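Effector EagT6 (Pseudomonas aeruginosa, PDB 1TU1) is a homodimeric protein essential for delivering the toxin Tse6 to target cells, acting in the loading of Tse6 onto VgrG1a. Local coordinates at residues A[62-65]-A[66-70]. Sequence-based numbering, arbitrary orientation.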
ATOM      1  N   GLU A  62     -10.353  -9.506 -20.535  1.00 39.18           N
ATOM      2  CA  GLU A  62     -10.649 -10.929 -20.651  1.00 40.81           C
ATOM      3  C   GLU A  62     -10.675 -11.590 -19.279  1.00 41.21           C
ATOM      4  O   GLU A  62     -11.529 -12.437 -19.012  1.00 40.68           O
ATOM      5  CB  GLU A  62      -9.588 -11.623 -21.507  1.00 41.78           C
ATOM      6  CG  GLU A  62      -9.905 -13.057 -21.911  1.00 44.66           C
ATOM      7  CD  GLU A  62      -8.886 -13.647 -22.888  1.00 49.99           C
ATOM      8  OE1 GLU A  62      -7.678 -13.746 -22.544  1.00 52.21           O
ATOM      9  OE2 GLU A  62      -9.295 -14.014 -24.015  1.00 54.11           O
ATOM     10  N   ASN A  63      -9.745 -11.219 -18.406  1.00 41.29           N
ATOM     11  CA  ASN A  63      -9.772 -11.717 -17.034  1.00 41.69           C
ATOM     12  C   ASN A  63     -11.048 -11.291 -16.317  1.00 42.05           C
ATOM     13  O   ASN A  63     -11.605 -12.068 -15.562  1.00 42.05           O
ATOM     14  CB  ASN A  63      -8.572 -11.221 -16.235  1.00 41.54           C
ATOM     15  CG  ASN A  63      -7.288 -11.878 -16.648  1.00 42.00           C
ATOM     16  OD1 ASN A  63      -7.282 -12.919 -17.325  1.00 39.87           O
ATOM     17  ND2 ASN A  63      -6.179 -11.282 -16.233  1.00 40.09           N
ATOM     18  N   ALA A  64     -11.505 -10.065 -16.559  1.00 42.63           N
ATOM     19  CA  ALA A  64     -12.679  -9.533 -15.874  1.00 43.81           C
ATOM     20  C   ALA A  64     -13.957 -10.222 -16.362  1.00 45.09           C
ATOM     21  O   ALA A  64     -14.849 -10.537 -15.571  1.00 44.97           O
ATOM     22  CB  ALA A  64     -12.776  -8.050 -16.072  1.00 43.34           C
ATOM     23  N   GLU A  65     -14.026 -10.460 -17.670  1.00 46.56           N
ATOM     24  CA  GLU A  65     -15.152 -11.146 -18.294  1.00 48.08           C
ATOM     25  C   GLU A  65     -15.249 -12.569 -17.768  1.00 48.64           C
ATOM     26  O   GLU A  65     -16.354 -13.055 -17.511  1.00 48.99           O
ATOM     27  CB  GLU A  65     -15.015 -11.141 -19.835  1.00 48.81           C
ATOM     28  CG  GLU A  65     -15.282  -9.775 -20.484  1.00 50.98           C
ATOM     29  CD  GLU A  65     -14.754  -9.623 -21.923  1.00 53.66           C
ATOM     30  OE1 GLU A  65     -14.156 -10.571 -22.479  1.00 56.52           O
ATOM     31  OE2 GLU A  65     -14.937  -8.532 -22.511  1.00 55.24           O
ATOM     32  N   LYS A  66     -14.102 -13.227 -17.575  1.00 49.62           N
ATOM     33  CA  LYS A  66     -14.075 -14.651 -17.226  1.00 50.42           C
ATOM     34  C   LYS A  66     -14.171 -14.914 -15.710  1.00 50.08           C
ATOM     35  O   LYS A  66     -14.627 -15.980 -15.293  1.00 50.05           O
ATOM     36  CB  LYS A  66     -12.826 -15.349 -17.786  0.51 50.68           C
ATOM     37  CG  LYS A  66     -12.533 -15.212 -19.312  0.51 52.32           C
ATOM     38  CD  LYS A  66     -13.721 -14.808 -20.223  0.51 53.71           C
ATOM     39  CE  LYS A  66     -13.233 -13.958 -21.395  0.51 53.99           C
ATOM     40  NZ  LYS A  66     -14.306 -13.562 -22.348  0.51 54.18           N
ATOM     41  N   GLN A  67     -13.751 -13.957 -14.889  1.00 49.51           N
ATOM     42  CA  GLN A  67     -13.589 -14.197 -13.453  1.00 49.20           C
ATOM     43  C   GLN A  67     -14.567 -13.436 -12.561  1.00 47.53           C
ATOM     44  O   GLN A  67     -14.707 -13.799 -11.402  1.00 47.97           O
ATOM     45  CB  GLN A  67     -12.150 -13.894 -13.002  1.00 49.67           C
ATOM     46  CG  GLN A  67     -11.135 -14.944 -13.463  1.00 52.75           C
ATOM     47  CD  GLN A  67      -9.680 -14.542 -13.215  1.00 55.80           C
ATOM     48  OE1 GLN A  67      -8.943 -15.241 -12.510  1.00 58.77           O
ATOM     49  NE2 GLN A  67      -9.261 -13.436 -13.810  1.00 58.44           N
ATOM     50  N   LEU A  68     -15.213 -12.391 -13.074  1.00 45.84           N
ATOM     51  CA  LEU A  68     -16.103 -11.560 -12.264  1.00 44.48           C
ATOM     52  C   LEU A  68     -17.568 -11.807 -12.634  1.00 44.03           C
ATOM     53  O   LEU A  68     -18.026 -11.371 -13.695  1.00 43.16           O
ATOM     54  CB  LEU A  68     -15.777 -10.070 -12.416  1.00 44.34           C
ATOM     55  CG  LEU A  68     -14.349  -9.603 -12.088  1.00 43.57           C
ATOM     56  CD1 LEU A  68     -14.218  -8.135 -12.381  1.00 42.83           C
ATOM     57  CD2 LEU A  68     -13.999  -9.881 -10.638  1.00 44.08           C
ATOM     58  N   PRO A  69     -18.313 -12.490 -11.760  1.00 43.42           N
ATOM     59  CA  PRO A  69     -19.743 -12.717 -11.990  1.00 42.73           C
ATOM     60  C   PRO A  69     -20.463 -11.426 -12.314  1.00 42.00           C
ATOM     61  O   PRO A  69     -20.218 -10.412 -11.668  1.00 41.63           O
ATOM     62  CB  PRO A  69     -20.234 -13.283 -10.650  1.00 42.89           C
ATOM     63  CG  PRO A  69     -19.055 -13.957 -10.071  1.00 43.55           C
ATOM     64  CD  PRO A  69     -17.859 -13.109 -10.496  1.00 43.43           C
ATOM     65  N   GLY A  70     -21.316 -11.459 -13.332  1.00 41.45           N
ATOM     66  CA  GLY A  70     -22.134 -10.312 -13.693  1.00 41.23           C
ATOM     67  C   GLY A  70     -21.366  -9.192 -14.371  1.00 40.92           C
ATOM     68  O   GLY A  70     -21.882  -8.089 -14.503  1.00 39.97           O
TER
HETATM   69  O   HOH W   1     -18.386 -13.099 -15.738  1.00 43.77           O
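Gln67 lays its extended side chain alongside that of Asn63, so that NE2 donates to the backbone O of Asn63 at 3.2 Å. The bond is nearly straight (168° at the hydrogen), and the acceptor lies in the plane of the Gln67 amide, although the donor itself stands above the Asn63 carbonyl plane. Backbone N of Gln67 reaches the same oxygen in a weak bond, so one carbonyl oxygen accepts from both the backbone and the side chain of Gln67. With CG of Gln67 beside its own backbone N (chi1 -73°), NE2 also lies 3.4 Å from Asn63 CB.

Bends at chi2 and chi3 carry the aliphatic chain of Lys66 past Glu62 O and bring CE within 3.5 Å of Glu62 CG. Its NZ meets Glu65 OE1 at 3.0 Å in a salt bridge, on the anti side of the carboxylate and somewhat out of its plane. Lys66 was modelled in two conformers, so the bridge and the bent path belong to one of them and are less certain.

Toward the sheet, Leu68 CD1 packs 4.0 Å from Ala64 CB, and Leu68 also touches Tyr91 and Trp93 of strand 84-95. Leu68 N still bonds to Ala64 O. Together these contacts form the C-terminal end of helix 53-67, where Asn63 O gains a side-chain donor and a water bridges Glu65 O and Leu68 O as the chain turns toward strand 72-81 of the antiparallel sheet in this DcrB-family fold.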